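Local coordinates for protein putative transcriptional regulator (Clostridium difficile, PDB 3QI7) that is of unknown function but has a periplasmic-binding-protein-like fold, is probably a lipoprotein, and may bind a small ligand such as a sugar, at residues F309-E320 and Y336-I347. Numbering follows the deposited sequence. Where two conformers were deposited one is given.
Sequences FLPSLAIYLATE and YLEAFTELRFGI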
# COMPACT_ATOMS: atom_id res chain seq x y z
N PHE A 309 0.01 1.47 5.77
CA PHE A 309 -1.33 1.90 6.11
C PHE A 309 -2.35 0.78 6.27
O PHE A 309 -3.09 0.77 7.26
CB PHE A 309 -1.83 2.97 5.11
CG PHE A 309 -3.20 3.46 5.41
CD1 PHE A 309 -3.43 4.34 6.45
CD2 PHE A 309 -4.30 2.96 4.69
CE1 PHE A 309 -4.74 4.79 6.74
CE2 PHE A 309 -5.60 3.39 4.95
CZ PHE A 309 -5.82 4.29 6.00
N LEU A 310 -2.45 -0.14 5.31
CA LEU A 310 -3.51 -1.15 5.36
C LEU A 310 -3.43 -1.99 6.64
O LEU A 310 -4.43 -2.11 7.36
CB LEU A 310 -3.54 -2.04 4.11
CG LEU A 310 -3.99 -1.33 2.83
CD1 LEU A 310 -3.59 -2.15 1.58
CD2 LEU A 310 -5.52 -0.99 2.87
N PRO A 311 -2.26 -2.58 6.93
CA PRO A 311 -2.19 -3.37 8.18
C PRO A 311 -2.40 -2.52 9.46
O PRO A 311 -3.05 -2.98 10.39
CB PRO A 311 -0.79 -4.02 8.12
CG PRO A 311 -0.03 -3.15 7.23
CD PRO A 311 -0.99 -2.65 6.19
N SER A 312 -1.87 -1.30 9.51
CA SER A 312 -2.10 -0.45 10.69
C SER A 312 -3.57 -0.07 10.86
O SER A 312 -4.07 -0.07 11.98
CB SER A 312 -1.23 0.81 10.65
OG SER A 312 -1.27 1.44 11.91
N LEU A 313 -4.25 0.26 9.76
CA LEU A 313 -5.69 0.54 9.81
C LEU A 313 -6.45 -0.70 10.25
O LEU A 313 -7.38 -0.62 11.07
CB LEU A 313 -6.22 1.01 8.44
CG LEU A 313 -7.75 1.07 8.27
CD1 LEU A 313 -8.33 2.10 9.26
CD2 LEU A 313 -8.20 1.41 6.83
N ALA A 314 -6.11 -1.85 9.66
CA ALA A 314 -6.79 -3.13 10.01
C ALA A 314 -6.62 -3.47 11.49
O ALA A 314 -7.59 -3.91 12.15
CB ALA A 314 -6.29 -4.30 9.11
N ILE A 315 -5.43 -3.27 12.03
CA ILE A 315 -5.22 -3.52 13.48
C ILE A 315 -6.11 -2.61 14.36
O ILE A 315 -6.75 -3.08 15.30
CB ILE A 315 -3.73 -3.39 13.85
CG1 ILE A 315 -2.92 -4.50 13.16
CG2 ILE A 315 -3.53 -3.44 15.39
CD1 ILE A 315 -1.46 -4.17 13.01
N TYR A 316 -6.14 -1.31 14.05
CA TYR A 316 -6.94 -0.35 14.81
C TYR A 316 -8.42 -0.67 14.72
O TYR A 316 -9.15 -0.55 15.70
CB TYR A 316 -6.72 1.09 14.30
CG TYR A 316 -5.43 1.77 14.74
CD1 TYR A 316 -4.98 1.71 16.05
CD2 TYR A 316 -4.69 2.49 13.86
CE1 TYR A 316 -3.78 2.35 16.45
CE2 TYR A 316 -3.51 3.13 14.23
CZ TYR A 316 -3.07 3.06 15.53
OH TYR A 316 -1.89 3.70 15.85
N LEU A 317 -8.87 -1.11 13.54
CA LEU A 317 -10.27 -1.47 13.32
C LEU A 317 -10.63 -2.71 14.12
O LEU A 317 -11.67 -2.75 14.79
CB LEU A 317 -10.51 -1.74 11.83
CG LEU A 317 -11.85 -1.45 11.17
CD1 LEU A 317 -12.50 -0.13 11.64
CD2 LEU A 317 -11.61 -1.46 9.65
N ALA A 318 -9.79 -3.75 14.02
CA ALA A 318 -10.01 -4.98 14.77
C ALA A 318 -10.15 -4.67 16.27
O ALA A 318 -11.09 -5.09 16.92
CB ALA A 318 -8.88 -5.99 14.54
N THR A 319 -9.20 -3.91 16.81
CA THR A 319 -9.24 -3.52 18.24
C THR A 319 -10.55 -2.80 18.62
O THR A 319 -11.20 -3.12 19.64
CB THR A 319 -8.02 -2.63 18.57
OG1 THR A 319 -6.84 -3.39 18.30
CG2 THR A 319 -8.04 -2.18 20.05
N GLU A 320 -10.96 -1.85 17.79
CA GLU A 320 -12.18 -1.09 18.04
C GLU A 320 -13.38 -2.02 17.98
O GLU A 320 -14.32 -1.91 18.78
CB GLU A 320 -12.33 0.02 17.00
CG GLU A 320 -13.61 0.86 17.08
CD GLU A 320 -13.58 1.91 18.18
OE1 GLU A 320 -12.49 2.21 18.70
OE2 GLU A 320 -14.68 2.44 18.51
N TYR A 336 -17.79 5.92 7.51
CA TYR A 336 -17.24 5.39 8.75
C TYR A 336 -15.72 5.23 8.68
O TYR A 336 -14.99 5.67 9.56
CB TYR A 336 -17.92 4.06 9.13
CG TYR A 336 -17.39 3.54 10.43
CD1 TYR A 336 -16.21 2.81 10.46
CD2 TYR A 336 -18.04 3.82 11.63
CE1 TYR A 336 -15.69 2.36 11.66
CE2 TYR A 336 -17.53 3.36 12.83
CZ TYR A 336 -16.34 2.64 12.83
OH TYR A 336 -15.81 2.17 13.99
N LEU A 337 -15.24 4.60 7.60
CA LEU A 337 -13.81 4.32 7.47
C LEU A 337 -12.95 5.58 7.22
O LEU A 337 -11.81 5.68 7.71
CB LEU A 337 -13.61 3.28 6.35
CG LEU A 337 -14.16 1.90 6.65
CD1 LEU A 337 -14.35 1.10 5.36
CD2 LEU A 337 -13.26 1.19 7.66
N GLU A 338 -13.51 6.54 6.50
CA GLU A 338 -12.85 7.83 6.31
C GLU A 338 -12.74 8.60 7.63
O GLU A 338 -11.67 9.14 7.95
CB GLU A 338 -13.56 8.65 5.21
CG GLU A 338 -13.34 8.02 3.85
CD GLU A 338 -14.22 8.58 2.74
OE1 GLU A 338 -14.68 9.75 2.84
OE2 GLU A 338 -14.43 7.82 1.77
N ALA A 339 -13.82 8.64 8.40
CA ALA A 339 -13.76 9.33 9.69
C ALA A 339 -12.77 8.64 10.64
O ALA A 339 -12.01 9.31 11.34
CB ALA A 339 -15.19 9.44 10.33
N PHE A 340 -12.80 7.30 10.66
CA PHE A 340 -11.90 6.50 11.51
C PHE A 340 -10.44 6.74 11.10
O PHE A 340 -9.57 6.88 11.96
CB PHE A 340 -12.26 5.03 11.42
CG PHE A 340 -11.62 4.15 12.48
CD1 PHE A 340 -12.02 4.21 13.79
CD2 PHE A 340 -10.61 3.24 12.13
CE1 PHE A 340 -11.43 3.39 14.78
CE2 PHE A 340 -10.01 2.41 13.12
CZ PHE A 340 -10.44 2.47 14.41
N THR A 341 -10.19 6.88 9.79
CA THR A 341 -8.85 7.21 9.30
C THR A 341 -8.42 8.61 9.78
O THR A 341 -7.29 8.78 10.18
CB THR A 341 -8.78 7.07 7.77
OG1 THR A 341 -9.04 5.70 7.44
CG2 THR A 341 -7.41 7.49 7.20
N GLU A 342 -9.31 9.59 9.74
CA GLU A 342 -8.98 10.91 10.31
C GLU A 342 -8.66 10.80 11.80
O GLU A 342 -7.63 11.31 12.28
CB GLU A 342 -10.11 11.90 10.12
CG GLU A 342 -10.43 12.25 8.69
CD GLU A 342 -9.52 13.28 8.10
OE1 GLU A 342 -8.59 13.78 8.81
OE2 GLU A 342 -9.77 13.60 6.91
N LEU A 343 -9.51 10.08 12.51
CA LEU A 343 -9.34 9.87 13.97
C LEU A 343 -7.99 9.25 14.30
O LEU A 343 -7.28 9.73 15.19
CB LEU A 343 -10.43 8.94 14.50
CG LEU A 343 -10.49 8.64 16.00
CD1 LEU A 343 -10.66 9.97 16.76
CD2 LEU A 343 -11.65 7.66 16.35
N ARG A 344 -7.61 8.19 13.59
CA ARG A 344 -6.46 7.39 14.03
C ARG A 344 -5.15 7.82 13.37
O ARG A 344 -4.12 7.51 13.89
CB ARG A 344 -6.71 5.89 13.80
CG ARG A 344 -7.75 5.26 14.74
CD ARG A 344 -7.12 4.85 16.12
NE ARG A 344 -8.13 4.27 16.98
CZ ARG A 344 -8.85 4.92 17.90
NH1 ARG A 344 -8.64 6.21 18.15
NH2 ARG A 344 -9.78 4.26 18.57
N PHE A 345 -5.22 8.47 12.21
CA PHE A 345 -4.04 8.87 11.43
C PHE A 345 -3.94 10.37 11.13
O PHE A 345 -2.86 10.87 10.76
CB PHE A 345 -4.01 8.13 10.10
CG PHE A 345 -3.96 6.64 10.22
CD1 PHE A 345 -5.12 5.89 10.35
CD2 PHE A 345 -2.75 5.97 10.23
CE1 PHE A 345 -5.07 4.53 10.43
CE2 PHE A 345 -2.69 4.62 10.35
CZ PHE A 345 -3.87 3.88 10.46
N GLY A 346 -5.03 11.10 11.25
CA GLY A 346 -5.06 12.53 10.85
C GLY A 346 -4.77 12.79 9.38
O GLY A 346 -4.19 13.83 9.02
N ILE A 347 -5.17 11.85 8.53
CA ILE A 347 -5.06 12.00 7.09
C ILE A 347 -6.42 11.77 6.38
O ILE A 347 -7.33 11.06 6.87
CB ILE A 347 -3.96 11.08 6.49
CG1 ILE A 347 -4.38 9.60 6.47
CG2 ILE A 347 -2.59 11.30 7.20
CD1 ILE A 347 -3.21 8.62 6.03
O HOH W 1 -8.50 1.33 17.42
O HOH W 2 -16.64 2.74 16.24
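Phe309 turns its edge to the face of Phe345, with CE1 over the ring centre and the planes at 55°. Phe309 holds CG anti to its own backbone N (chi1 180°), which carries the ring across. Phe309 CZ meets Thr341 CG2 at 3.8 Å. Ser312 OG lies at the edge of the Phe345 ring. Leu313 CD1 reaches the edge of Phe340, 3.8 Å from its CD2. Phe345 and Phe340 are knobs in adjacent holes of 309-320, whose axis 336-345 crosses at 99°. The two helices lie in the half of this periplasmic-binding-protein-like fold that holds the mixed sheet. Tyr316 points its edge, offset, at the opposite face of Phe345, which is held between two ring edges. Arg344 CD sits over one Tyr316 face, 3.9 Å from the centroid. The Tyr316 hydroxyl is hydrogen-bonded to Glu38 of helix 26-42. Tyr316 O takes a 2.6 Å hydrogen bond from a water that accepts from Arg344 NE. Leu317 CD1 covers one face of Phe340 and Arg344 CG the opposite face. Leu317 CD2 packs on Leu337 CD2 at 3.7 Å. Glu320 OE1 forms a long salt bridge with Arg344 NH2, 3.4 Å, at the guanidinium edge. Glu320 OE2 shares a second water with Tyr336 OH.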